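Local coordinates for variable region-containing chitin-binding protein 3 (Branchiostoma floridae, PDB 1XT5) that carries a V-type immunoglobulin domain, the part described here, within a larger amphioxus immune-type protein that probably binds chitin, at residues Val14-Gly19 / Val127-Thr132; Gly19-Leu24 / Thr93-His98; Pro37-Leu42 / Lys52-Asn57; Arg106-Val111 / Leu122-Val127. One frame throughout, in Å; residues are numbered along the deposited sequence.

How the contacts relate
The four contacts lie within one immunoglobulin V-set domain, a sandwich of two beta sheets. Contacts 1, 3 and 4 join neighbours in the mixed sheet, whose order runs 13-17, 122-132, 105-112, 38-44, 50-58, 72-76; contact 2 belongs to the opposing antiparallel sheet. Contacts 1 and 4 share V127 on strand 122-132, and contacts 3 and 4, with centres 10 Å apart, meet where strands 38-44 and 105-112 pair. Contact 2 packs L94, and L24 in the conformer given, against W41 and Y107. Along the chain, contact 1 encloses the other three, and contact 3 is nested inside contact 2. Strand pairing thus builds each sheet, while side-chain packing and the C26-C109 disulfide join the two.

Contact 1 of 4, residues Val14-Gly19 / Val127-Thr132; sequences VEVHAG and VVLKVT
V128 O accepts V14 N at 2.9 Å where strand A' joins strand G in the parallel pairing of an immunoglobulin V-set domain. The short strand axes diverge by 29°. One residue before this bond, V127 may also touch the V14 side chain, but V14 has two conformers and the contact is doubtful. In L129, chi1 of 178° sets CG anti to the backbone N. Its CD1 lies 4.0 Å from V16 CG1, on the face that packs across the sandwich onto V22 of strand 22-31. K130 is held at both ends of its backbone: its N gives an almost straight bond to V14 O (2.9 Å, 175° at the hydrogen), and its O accepts V16 N at 3.0 Å as well as a CA-H contact from E15. The lysine chain runs out extended over the other face, crossing the E15 side chain on its way to a salt bridge between NZ and E13. V131 returns to the face of L129, and its CG1 touches A18 CB at 3.7 Å, continuing the apolar packing beyond the last regular pair. T132 N bonds to V16 O, while a water that accepts from A18 N and donates to T132 O links the backbones just past this point. The T132 side chain shares the outer face with E15, the two crossing at about a right angle. There T132 OG1 donates to E15 OE1 at a short 2.6 Å, E15 OE1 accepting through the lone pair turned away from OE2.

Contact 2 of 4, residues Gly19-Leu24 / Thr93-His98; sequences GGTVEL and TLRLTH
E23 and R95 face each other as a non-hydrogen-bonded pair where strands B and E run antiparallel in the immunoglobulin sandwich. Their chains cross, and E23 OE2 lies 3.6 Å from R95 CD but 4.1 Å from R95 NE, beyond salt-bridge range. The carboxylate and guanidinium planes stand 79° apart, so the charges probably attract without a paired grip. T21 CG2, anti to the backbone N, sits over one face of the guanidinium, 3.7 Å from R95 NE. Beneath this outer layer, reciprocal backbone bonds tie V22 to L96 and L24 to L94; L96 N reaches V22 O at 2.9 Å, nearly straight at 173°. These four side chains turn to the inner face: V22 CG1 lies 4.1 Å from L96 CB, while L94 packs on W41 of the opposing sheet, as does L24 in one of its two conformers. Further out, T93 OG1 hydrogen-bonds C26 N, two residues past the last pair, and R95 and T97 pair by backbone with S85 and R83 on the other edge of strand E. Past the regular ladder, one water joins the two segments: it donates to G19 O, accepts from H98 N at 2.8 Å and hydrogen-bonds T21 OG1 at 2.8 Å.

Contact 3 of 4, residues Pro37-Leu42 / Lys52-Asn57; sequences PVISWL and KVFKGN
W41 O receives two backbone bonds from the antiparallel partner strand, V53 N at 2.9 Å and F54 N at 3.3 Å, both donors coming from the same side of its carbonyl plane. The doubled grip marks a classic beta bulge: the register slips by one residue, and V53, with psi at -53°, turns its CB to within 3.3 Å of W41 O. Beyond the bulge the ladder is regular, with W41 N bonded to F54 O, and I39 and G56 bonded both ways. On the inner face W41 CB touches both F54 CB and V53 CB at 4.1 Å. F54 CD2 comes to the edge of the indole, near its plane, and I39 CG2 reaches the edge of the phenyl ring at CE2, 4.3 Å away. The phenyl ring reaches forward along its own strand, CE2 lying 3.9 Å from CA of G56, which has no side chain. The indole is directed away from the partner strand into the core, where NE1 bonds to P92 O and the ring packs on C26 and C109. On the other face V38 CG2, anti to the backbone N, meets CE of the extended K55 chain at 3.7 Å, while K52 and L42 run side by side and K52 makes a cation-pi contact with F77. This is the C-C' hairpin of a V-set domain, the tryptophan of strand C packed against the disulfide, as in immunoglobulin folds.

Contact 4 of 4, residues Arg106-Val111 / Leu122-Val127; sequences RYWCQV and LDAKSV
The F-G hairpin of the V-set domain brings W108 and S126 together as a non-hydrogen-bonded antiparallel pair. S126 CB sits over the centre of the six-membered ring of W108, 3.5 Å from its centroid and only 9° off the normal, a CH-pi contact. The indole turns one face to S126, its NE1 is bonded to G44 O, and A124 CB comes 4.1 Å from W108 CE3. S126 OG occupies the position between the backbone N and the carbonyl carbon (chi1 79°), and R106 NH1 donates to it at 2.8 Å, the oxygen lying in the guanidinium plane. R106 CG also touches S126 CB at 3.5 Å, so the arginine folds round the serine. Further along this face Q110 crosses L122, amide carbon CD against CD1 at 3.7 Å. Three hydrogen-bonded pairs, Y107 with V127, C109 with K125 and V111 with D123, supply six backbone bonds, V127 N reaching Y107 O at 2.8 Å. On their face C109 SG forms the disulfide to C26 across the sandwich, and Y107 OH bonds to D103 O. K125 NZ and D123 OD2 form a salt bridge at 3.5 Å within strand G, and each also bonds to the backbone of V7. On one face, then, the disulfide, apolar packing and the polar bonds to V7 join the sheets, while on the other an aromatic plate and an arginine hold a single serine by its CB and OG.

Contact 1 of 4, residues Val14-Gly19 / Val127-Thr132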
loop_
_atom_site.group_PDB
_atom_site.type_symbol
_atom_site.label_atom_id
_atom_site.label_comp_id
_atom_site.label_asym_id
_atom_site.label_seq_id
_atom_site.Cartn_x
_atom_site.Cartn_y
_atom_site.Cartn_z
ATOM N N VAL A 14 5.564 -12.986 -0.836
ATOM C CA VAL A 14 5.676 -13.314 0.588
ATOM C C VAL A 14 4.733 -14.458 0.872
ATOM O O VAL A 14 3.711 -14.598 0.232
ATOM C CB VAL A 14 5.384 -12.108 1.503
ATOM C CG1 VAL A 14 6.371 -10.974 1.191
ATOM C CG2 VAL A 14 3.972 -11.594 1.389
ATOM N N GLU A 15 5.078 -15.301 1.830
ATOM C CA GLU A 15 4.252 -16.472 2.191
ATOM C C GLU A 15 3.989 -16.424 3.694
ATOM O O GLU A 15 4.896 -16.080 4.474
ATOM C CB GLU A 15 4.921 -17.749 1.768
ATOM C CG GLU A 15 4.116 -18.981 2.095
ATOM C CD GLU A 15 4.548 -20.276 1.424
ATOM O OE1 GLU A 15 3.953 -21.306 1.804
ATOM O OE2 GLU A 15 5.456 -20.240 0.581
ATOM N N VAL A 16 2.793 -16.843 4.093
ATOM C CA VAL A 16 2.446 -17.009 5.488
ATOM C C VAL A 16 1.404 -18.100 5.630
ATOM O O VAL A 16 0.659 -18.396 4.699
ATOM C CB VAL A 16 1.849 -15.687 6.019
ATOM C CG1 VAL A 16 0.476 -15.394 5.471
ATOM C CG2 VAL A 16 1.858 -15.698 7.538
ATOM N N HIS A 17 1.330 -18.689 6.825
ATOM C CA HIS A 17 0.227 -19.604 7.131
ATOM C C HIS A 17 -1.054 -18.818 7.390
ATOM O O HIS A 17 -1.005 -17.721 7.961
ATOM C CB HIS A 17 0.690 -20.383 8.382
ATOM C CG HIS A 17 1.943 -21.188 8.346
ATOM N ND1 HIS A 17 3.102 -21.068 9.071
ATOM C CD2 HIS A 17 2.178 -22.262 7.566
ATOM C CE1 HIS A 17 3.970 -22.031 8.716
ATOM N NE2 HIS A 17 3.420 -22.797 7.771
ATOM N N ALA A 18 -2.201 -19.413 7.089
ATOM C CA ALA A 18 -3.487 -18.799 7.436
ATOM C C ALA A 18 -3.511 -18.716 8.948
ATOM O O ALA A 18 -3.087 -19.638 9.686
ATOM C CB ALA A 18 -4.662 -19.538 6.831
ATOM N N GLY A 19 -4.058 -17.617 9.431
ATOM C CA GLY A 19 -4.159 -17.254 10.803
ATOM C C GLY A 19 -2.965 -16.447 11.244
ATOM O O GLY A 19 -3.019 -15.814 12.307
ATOM N N VAL A 127 2.870 -7.204 -4.876
ATOM C CA VAL A 127 3.468 -8.230 -4.038
ATOM C C VAL A 127 2.434 -9.371 -3.939
ATOM O O VAL A 127 1.306 -9.126 -3.542
ATOM C CB VAL A 127 3.789 -7.697 -2.634
ATOM C CG1 VAL A 127 4.521 -8.749 -1.833
ATOM C CG2 VAL A 127 4.635 -6.427 -2.713
ATOM N N VAL A 128 2.844 -10.555 -4.337
ATOM C CA VAL A 128 1.980 -11.712 -4.171
ATOM C C VAL A 128 2.021 -12.222 -2.771
ATOM O O VAL A 128 3.117 -12.321 -2.170
ATOM C CB VAL A 128 2.445 -12.822 -5.185
ATOM C CG1 VAL A 128 1.806 -14.160 -4.863
ATOM C CG2 VAL A 128 2.095 -12.419 -6.585
ATOM N N LEU A 129 0.878 -12.563 -2.243
ATOM C CA LEU A 129 0.751 -13.237 -0.959
ATOM C C LEU A 129 0.336 -14.713 -1.229
ATOM O O LEU A 129 -0.716 -14.940 -1.789
ATOM C CB LEU A 129 -0.295 -12.585 -0.100
ATOM C CG LEU A 129 -0.539 -13.271 1.269
ATOM C CD1 LEU A 129 0.743 -13.366 2.066
ATOM C CD2 LEU A 129 -1.664 -12.526 1.978
ATOM N N LYS A 130 1.207 -15.604 -0.821
ATOM C CA LYS A 130 0.940 -17.037 -0.809
ATOM C C LYS A 130 0.519 -17.442 0.572
ATOM O O LYS A 130 1.176 -17.099 1.582
ATOM C CB LYS A 130 2.167 -17.847 -1.225
ATOM C CG LYS A 130 2.613 -17.676 -2.634
ATOM C CD LYS A 130 3.946 -18.401 -2.860
ATOM C CE LYS A 130 4.336 -18.598 -4.259
ATOM N NZ LYS A 130 5.673 -19.238 -4.451
ATOM N N VAL A 131 -0.617 -18.123 0.678
ATOM C CA VAL A 131 -1.116 -18.641 1.938
ATOM C C VAL A 131 -0.818 -20.126 1.951
ATOM O O VAL A 131 -1.375 -20.863 1.165
ATOM C CB VAL A 131 -2.594 -18.302 2.172
ATOM C CG1 VAL A 131 -3.072 -18.854 3.505
ATOM C CG2 VAL A 131 -2.831 -16.804 2.055
ATOM N N THR A 132 0.072 -20.560 2.840
ATOM C CA THR A 132 0.511 -21.945 2.885
ATOM C C THR A 132 -0.653 -22.880 3.028
ATOM O O THR A 132 -1.483 -22.672 3.913
ATOM C CB THR A 132 1.477 -22.140 4.069
ATOM O OG1 THR A 132 2.492 -21.103 3.954
ATOM C CG2 THR A 132 2.133 -23.502 4.110
HETATM O O HOH W 1 -2.329 -22.173 6.360
#

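Contact 2 of 4, residues Gly19-Leu24 / Thr93-His98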
loop_
_atom_site.group_PDB
_atom_site.type_symbol
_atom_site.label_atom_id
_atom_site.label_comp_id
_atom_site.label_asym_id
_atom_site.label_seq_id
_atom_site.Cartn_x
_atom_site.Cartn_y
_atom_site.Cartn_z
ATOM N N GLY A 19 -4.058 -17.617 9.431
ATOM C CA GLY A 19 -4.159 -17.254 10.803
ATOM C C GLY A 19 -2.965 -16.447 11.244
ATOM O O GLY A 19 -3.019 -15.814 12.307
ATOM N N GLY A 20 -1.911 -16.418 10.448
ATOM C CA GLY A 20 -0.710 -15.707 10.805
ATOM C C GLY A 20 -0.766 -14.237 10.401
ATOM O O GLY A 20 -1.773 -13.754 9.904
ATOM N N THR A 21 0.300 -13.525 10.690
ATOM C CA THR A 21 0.531 -12.143 10.381
ATOM C C THR A 21 1.649 -12.038 9.352
ATOM O O THR A 21 2.678 -12.725 9.462
ATOM C CB THR A 21 0.848 -11.342 11.633
ATOM O OG1 THR A 21 -0.290 -11.396 12.518
ATOM C CG2 THR A 21 1.164 -9.880 11.330
ATOM N N VAL A 22 1.467 -11.208 8.334
ATOM C CA VAL A 22 2.420 -11.044 7.281
ATOM C C VAL A 22 2.619 -9.566 6.980
ATOM O O VAL A 22 1.719 -8.758 7.146
ATOM C CB VAL A 22 1.999 -11.821 6.005
ATOM C CG1 VAL A 22 0.725 -11.221 5.413
ATOM C CG2 VAL A 22 3.077 -12.020 4.988
ATOM N N GLU A 23 3.820 -9.224 6.474
ATOM C CA GLU A 23 4.088 -7.897 5.990
ATOM C C GLU A 23 4.486 -7.914 4.494
ATOM O O GLU A 23 5.251 -8.804 4.075
ATOM C CB GLU A 23 5.132 -7.218 6.841
ATOM C CG GLU A 23 4.651 -7.024 8.300
ATOM C CD GLU A 23 5.375 -6.096 9.202
ATOM O OE1 GLU A 23 6.337 -5.479 8.704
ATOM O OE2 GLU A 23 4.929 -6.018 10.354
ATOM N N LEU A 24 3.979 -6.947 3.774
ATOM C CA LEU A 24 4.213 -6.816 2.344
ATOM C C LEU A 24 5.005 -5.509 2.161
ATOM O O LEU A 24 4.422 -4.436 2.264
ATOM C CB LEU A 24 2.951 -6.749 1.522
ATOM C CG LEU A 24 2.111 -8.029 1.608
ATOM C CD1 LEU A 24 1.425 -8.407 2.863
ATOM C CD2 LEU A 24 0.939 -7.945 0.596
ATOM N N THR A 93 4.911 -0.197 3.891
ATOM C CA THR A 93 4.717 -1.612 4.101
ATOM C C THR A 93 3.389 -1.883 4.768
ATOM O O THR A 93 3.028 -1.233 5.762
ATOM C CB THR A 93 5.861 -2.125 4.984
ATOM O OG1 THR A 93 7.046 -1.937 4.243
ATOM C CG2 THR A 93 5.672 -3.549 5.464
ATOM N N LEU A 94 2.665 -2.857 4.207
ATOM C CA LEU A 94 1.380 -3.302 4.719
ATOM C C LEU A 94 1.570 -4.475 5.685
ATOM O O LEU A 94 2.289 -5.413 5.369
ATOM C CB LEU A 94 0.542 -3.793 3.544
ATOM C CG LEU A 94 -0.845 -4.374 3.891
ATOM C CD1 LEU A 94 -1.772 -3.287 4.394
ATOM C CD2 LEU A 94 -1.432 -5.051 2.665
ATOM N N ARG A 95 0.894 -4.408 6.822
ATOM C CA ARG A 95 0.797 -5.522 7.776
ATOM C C ARG A 95 -0.634 -6.046 7.724
ATOM O O ARG A 95 -1.592 -5.276 7.865
ATOM C CB ARG A 95 1.130 -5.036 9.185
ATOM C CG ARG A 95 1.104 -6.132 10.239
ATOM C CD ARG A 95 1.573 -5.612 11.577
ATOM N NE ARG A 95 1.615 -6.472 12.730
ATOM C CZ ARG A 95 0.601 -6.578 13.582
ATOM N NH1 ARG A 95 -0.575 -5.958 13.450
ATOM N NH2 ARG A 95 0.782 -7.408 14.612
ATOM N N LEU A 96 -0.780 -7.354 7.540
ATOM C CA LEU A 96 -2.080 -8.028 7.519
ATOM C C LEU A 96 -2.090 -9.082 8.579
ATOM O O LEU A 96 -1.210 -9.983 8.605
ATOM C CB LEU A 96 -2.327 -8.541 6.118
ATOM C CG LEU A 96 -3.717 -9.089 5.908
ATOM C CD1 LEU A 96 -4.786 -8.006 6.026
ATOM C CD2 LEU A 96 -3.768 -9.788 4.549
ATOM N N THR A 97 -3.048 -9.014 9.508
ATOM C CA THR A 97 -3.144 -10.017 10.600
ATOM C C THR A 97 -4.260 -11.012 10.275
ATOM O O THR A 97 -5.108 -10.785 9.404
ATOM C CB THR A 97 -3.448 -9.361 11.942
ATOM O OG1 THR A 97 -4.701 -8.704 11.845
ATOM C CG2 THR A 97 -2.425 -8.338 12.272
ATOM N N HIS A 98 -4.245 -12.113 11.044
ATOM C CA HIS A 98 -5.313 -13.131 10.962
ATOM C C HIS A 98 -5.576 -13.526 9.499
ATOM O O HIS A 98 -6.715 -13.494 9.029
ATOM C CB HIS A 98 -6.601 -12.668 11.604
ATOM C CG HIS A 98 -6.428 -12.357 13.011
ATOM N ND1 HIS A 98 -6.413 -13.313 13.988
ATOM C CD2 HIS A 98 -6.305 -11.141 13.605
ATOM C CE1 HIS A 98 -6.234 -12.686 15.137
ATOM N NE2 HIS A 98 -6.184 -11.377 14.977
HETATM O O HOH W 2 -2.412 -13.088 12.995
#

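Contact 3 of 4, residues Pro37-Leu42 / Lys52-Asn57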
loop_
_atom_site.group_PDB
_atom_site.type_symbol
_atom_site.label_atom_id
_atom_site.label_comp_id
_atom_site.label_asym_id
_atom_site.label_seq_id
_atom_site.Cartn_x
_atom_site.Cartn_y
_atom_site.Cartn_z
ATOM N N PRO A 37 1.798 12.446 -0.479
ATOM C CA PRO A 37 1.011 11.663 -1.429
ATOM C C PRO A 37 -0.088 10.911 -0.737
ATOM O O PRO A 37 -0.387 11.134 0.431
ATOM C CB PRO A 37 2.102 10.799 -2.087
ATOM C CG PRO A 37 2.984 10.495 -0.921
ATOM C CD PRO A 37 3.071 11.770 -0.130
ATOM N N VAL A 38 -0.728 10.024 -1.475
ATOM C CA VAL A 38 -1.749 9.136 -0.972
ATOM C C VAL A 38 -1.402 7.701 -1.323
ATOM O O VAL A 38 -1.022 7.400 -2.466
ATOM C CB VAL A 38 -3.143 9.570 -1.430
ATOM C CG1 VAL A 38 -3.282 9.780 -2.906
ATOM C CG2 VAL A 38 -4.170 8.562 -0.907
ATOM N N ILE A 39 -1.472 6.861 -0.291
ATOM C CA ILE A 39 -1.096 5.454 -0.378
ATOM C C ILE A 39 -2.336 4.628 -0.473
ATOM O O ILE A 39 -3.264 4.792 0.342
ATOM C CB ILE A 39 -0.318 5.036 0.919
ATOM C CG1 ILE A 39 1.049 5.693 1.012
ATOM C CG2 ILE A 39 -0.231 3.528 1.084
ATOM C CD1 ILE A 39 1.241 7.175 0.930
ATOM N N SER A 40 -2.381 3.702 -1.425
ATOM C CA SER A 40 -3.441 2.731 -1.538
ATOM C C SER A 40 -2.842 1.333 -1.663
ATOM O O SER A 40 -1.908 1.129 -2.428
ATOM C CB SER A 40 -4.287 2.990 -2.789
ATOM O OG SER A 40 -4.824 4.284 -2.811
ATOM N N TRP A 41 -3.370 0.396 -0.901
ATOM C CA TRP A 41 -3.117 -1.037 -1.125
ATOM C C TRP A 41 -4.401 -1.595 -1.688
ATOM O O TRP A 41 -5.495 -1.409 -1.132
ATOM C CB TRP A 41 -2.722 -1.726 0.160
ATOM C CG TRP A 41 -1.310 -1.545 0.574
ATOM C CD1 TRP A 41 -0.778 -0.609 1.417
ATOM C CD2 TRP A 41 -0.186 -2.358 0.115
ATOM N NE1 TRP A 41 0.580 -0.780 1.514
ATOM C CE2 TRP A 41 0.955 -1.846 0.761
ATOM C CE3 TRP A 41 -0.084 -3.466 -0.734
ATOM C CZ2 TRP A 41 2.216 -2.434 0.568
ATOM C CZ3 TRP A 41 1.156 -4.033 -0.922
ATOM C CH2 TRP A 41 2.297 -3.535 -0.267
ATOM N N LEU A 42 -4.274 -2.277 -2.831
ATOM C CA LEU A 42 -5.366 -2.702 -3.663
ATOM C C LEU A 42 -5.155 -4.180 -3.998
ATOM O O LEU A 42 -4.082 -4.506 -4.521
ATOM C CB LEU A 42 -5.405 -1.868 -4.937
ATOM C CG LEU A 42 -5.524 -0.356 -4.738
ATOM C CD1 LEU A 42 -5.192 0.409 -6.008
ATOM C CD2 LEU A 42 -6.865 0.041 -4.187
ATOM N N LYS A 52 -10.343 -2.540 -2.464
ATOM C CA LYS A 52 -9.548 -1.768 -1.522
ATOM C C LYS A 52 -9.170 -2.565 -0.322
ATOM O O LYS A 52 -10.015 -3.189 0.332
ATOM C CB LYS A 52 -10.334 -0.502 -1.095
ATOM C CG LYS A 52 -10.526 0.485 -2.210
ATOM C CD LYS A 52 -11.502 1.568 -1.728
ATOM C CE LYS A 52 -10.792 2.620 -0.906
ATOM N NZ LYS A 52 -11.529 3.901 -0.814
ATOM N N VAL A 53 -7.887 -2.455 0.068
ATOM C CA VAL A 53 -7.385 -3.021 1.327
ATOM C C VAL A 53 -7.183 -1.903 2.364
ATOM O O VAL A 53 -7.642 -1.972 3.491
ATOM C CB VAL A 53 -6.111 -3.829 1.096
ATOM C CG1 VAL A 53 -5.557 -4.346 2.393
ATOM C CG2 VAL A 53 -6.392 -4.946 0.091
ATOM N N PHE A 54 -6.445 -0.880 1.955
ATOM C CA PHE A 54 -6.011 0.194 2.801
ATOM C C PHE A 54 -5.887 1.453 1.962
ATOM O O PHE A 54 -5.432 1.394 0.823
ATOM C CB PHE A 54 -4.672 -0.153 3.464
ATOM C CG PHE A 54 -4.087 0.958 4.329
ATOM C CD1 PHE A 54 -4.365 0.983 5.693
ATOM C CD2 PHE A 54 -3.289 1.948 3.771
ATOM C CE1 PHE A 54 -3.860 2.020 6.471
ATOM C CE2 PHE A 54 -2.805 3.007 4.540
ATOM C CZ PHE A 54 -3.105 2.982 5.883
ATOM N N LYS A 55 -6.166 2.592 2.579
ATOM C CA LYS A 55 -5.857 3.891 2.000
ATOM C C LYS A 55 -5.380 4.818 3.132
ATOM O O LYS A 55 -5.916 4.756 4.248
ATOM C CB LYS A 55 -7.025 4.509 1.245
ATOM C CG LYS A 55 -6.746 5.706 0.353
ATOM C CD LYS A 55 -7.965 6.182 -0.406
ATOM C CE LYS A 55 -7.690 7.372 -1.275
ATOM N NZ LYS A 55 -8.916 7.807 -2.025
ATOM N N GLY A 56 -4.436 5.685 2.843
ATOM C CA GLY A 56 -4.022 6.656 3.815
ATOM C C GLY A 56 -3.214 7.777 3.232
ATOM O O GLY A 56 -2.663 7.674 2.138
ATOM N N ASN A 57 -3.108 8.858 4.004
ATOM C CA ASN A 57 -2.255 9.956 3.634
ATOM C C ASN A 57 -1.939 10.785 4.884
ATOM O O ASN A 57 -2.776 10.928 5.753
ATOM C CB ASN A 57 -2.877 10.903 2.586
ATOM C CG ASN A 57 -4.217 11.486 2.953
ATOM O OD1 ASN A 57 -5.275 10.929 2.738
ATOM N ND2 ASN A 57 -4.186 12.692 3.548
#

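Contact 4 of 4, residues Arg106-Val111 / Leu122-Val127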
loop_
_atom_site.group_PDB
_atom_site.type_symbol
_atom_site.label_atom_id
_atom_site.label_comp_id
_atom_site.label_asym_id
_atom_site.label_seq_id
_atom_site.Cartn_x
_atom_site.Cartn_y
_atom_site.Cartn_z
ATOM N N ARG A 106 -2.819 -10.994 -5.093
ATOM C CA ARG A 106 -1.901 -9.976 -5.557
ATOM C C ARG A 106 -2.254 -8.625 -4.948
ATOM O O ARG A 106 -3.388 -8.150 -5.119
ATOM C CB ARG A 106 -1.913 -9.896 -7.070
ATOM C CG ARG A 106 -0.847 -8.960 -7.649
ATOM C CD ARG A 106 -0.681 -9.113 -9.137
ATOM N NE ARG A 106 -0.287 -10.465 -9.525
ATOM C CZ ARG A 106 0.924 -10.936 -9.599
ATOM N NH1 ARG A 106 1.964 -10.196 -9.245
ATOM N NH2 ARG A 106 1.148 -12.170 -10.003
ATOM N N TYR A 107 -1.324 -8.011 -4.249
ATOM C CA TYR A 107 -1.521 -6.786 -3.525
ATOM C C TYR A 107 -0.671 -5.694 -4.150
ATOM O O TYR A 107 0.553 -5.782 -4.196
ATOM C CB TYR A 107 -1.138 -6.980 -2.047
ATOM C CG TYR A 107 -2.083 -7.862 -1.298
ATOM C CD1 TYR A 107 -2.055 -9.231 -1.397
ATOM C CD2 TYR A 107 -3.073 -7.320 -0.470
ATOM C CE1 TYR A 107 -2.945 -10.040 -0.733
ATOM C CE2 TYR A 107 -3.972 -8.089 0.227
ATOM C CZ TYR A 107 -3.890 -9.488 0.098
ATOM O OH TYR A 107 -4.783 -10.249 0.785
ATOM N N TRP A 108 -1.323 -4.643 -4.620
ATOM C CA TRP A 108 -0.658 -3.514 -5.246
ATOM C C TRP A 108 -0.434 -2.423 -4.216
ATOM O O TRP A 108 -1.378 -1.955 -3.589
ATOM C CB TRP A 108 -1.543 -2.959 -6.379
ATOM C CG TRP A 108 -1.656 -3.935 -7.498
ATOM C CD1 TRP A 108 -2.572 -4.961 -7.606
ATOM C CD2 TRP A 108 -0.812 -4.016 -8.642
ATOM N NE1 TRP A 108 -2.341 -5.672 -8.746
ATOM C CE2 TRP A 108 -1.281 -5.130 -9.403
ATOM C CE3 TRP A 108 0.262 -3.324 -9.101
ATOM C CZ2 TRP A 108 -0.674 -5.494 -10.592
ATOM C CZ3 TRP A 108 0.865 -3.679 -10.277
ATOM C CH2 TRP A 108 0.392 -4.771 -11.027
ATOM N N CYS A 109 0.840 -2.003 -4.105
ATOM C CA CYS A 109 1.218 -0.808 -3.362
ATOM C C CYS A 109 1.249 0.333 -4.386
ATOM O O CYS A 109 2.102 0.347 -5.257
ATOM C CB CYS A 109 2.578 -1.012 -2.733
ATOM S SG CYS A 109 3.041 0.452 -1.765
ATOM N N GLN A 110 0.294 1.227 -4.274
ATOM C CA GLN A 110 0.144 2.365 -5.162
ATOM C C GLN A 110 0.400 3.626 -4.344
ATOM O O GLN A 110 -0.189 3.819 -3.281
ATOM C CB GLN A 110 -1.250 2.390 -5.765
ATOM C CG GLN A 110 -1.475 3.587 -6.676
ATOM C CD GLN A 110 -2.851 3.519 -7.250
ATOM O OE1 GLN A 110 -3.109 2.789 -8.190
ATOM N NE2 GLN A 110 -3.780 4.198 -6.628
ATOM N N VAL A 111 1.243 4.513 -4.862
ATOM C CA VAL A 111 1.511 5.785 -4.222
ATOM C C VAL A 111 1.311 6.863 -5.299
ATOM O O VAL A 111 1.833 6.741 -6.421
ATOM C CB VAL A 111 2.898 5.851 -3.586
ATOM C CG1 VAL A 111 3.063 7.151 -2.786
ATOM C CG2 VAL A 111 3.176 4.659 -2.694
ATOM N N LEU A 122 1.941 8.966 -10.372
ATOM C CA LEU A 122 1.505 7.742 -9.753
ATOM C C LEU A 122 2.496 6.629 -10.073
ATOM O O LEU A 122 3.018 6.603 -11.187
ATOM C CB LEU A 122 0.082 7.292 -10.251
ATOM C CG LEU A 122 -0.531 6.032 -9.647
ATOM C CD1 LEU A 122 -2.024 6.160 -9.651
ATOM C CD2 LEU A 122 -0.172 4.735 -10.396
ATOM N N ASP A 123 2.714 5.704 -9.133
ATOM C CA ASP A 123 3.353 4.443 -9.486
ATOM C C ASP A 123 2.730 3.356 -8.640
ATOM O O ASP A 123 2.107 3.641 -7.605
ATOM C CB ASP A 123 4.881 4.505 -9.342
ATOM C CG ASP A 123 5.621 3.377 -10.019
ATOM O OD1 ASP A 123 5.031 2.720 -10.929
ATOM O OD2 ASP A 123 6.787 3.140 -9.669
ATOM N N ALA A 124 2.912 2.116 -9.039
ATOM C CA ALA A 124 2.398 0.972 -8.286
ATOM C C ALA A 124 3.206 -0.254 -8.650
ATOM O O ALA A 124 3.585 -0.427 -9.807
ATOM C CB ALA A 124 0.915 0.721 -8.616
ATOM N N LYS A 125 3.417 -1.126 -7.663
ATOM C CA LYS A 125 4.021 -2.429 -7.862
ATOM C C LYS A 125 3.255 -3.432 -7.024
ATOM O O LYS A 125 2.663 -3.068 -5.998
ATOM C CB LYS A 125 5.496 -2.468 -7.490
ATOM C CG LYS A 125 6.373 -1.695 -8.443
ATOM C CD LYS A 125 7.828 -1.715 -8.078
ATOM C CE LYS A 125 8.762 -1.284 -9.205
ATOM N NZ LYS A 125 8.422 0.040 -9.732
ATOM N N SER A 126 3.303 -4.705 -7.430
ATOM C CA SER A 126 2.545 -5.733 -6.724
ATOM C C SER A 126 3.448 -6.692 -5.971
ATOM O O SER A 126 4.571 -7.005 -6.358
ATOM C CB SER A 126 1.620 -6.509 -7.659
ATOM O OG SER A 126 2.302 -7.492 -8.422
ATOM N N VAL A 127 2.870 -7.204 -4.876
ATOM C CA VAL A 127 3.468 -8.230 -4.038
ATOM C C VAL A 127 2.434 -9.371 -3.939
ATOM O O VAL A 127 1.306 -9.126 -3.542
ATOM C CB VAL A 127 3.789 -7.697 -2.634
ATOM C CG1 VAL A 127 4.521 -8.749 -1.833
ATOM C CG2 VAL A 127 4.635 -6.427 -2.713
#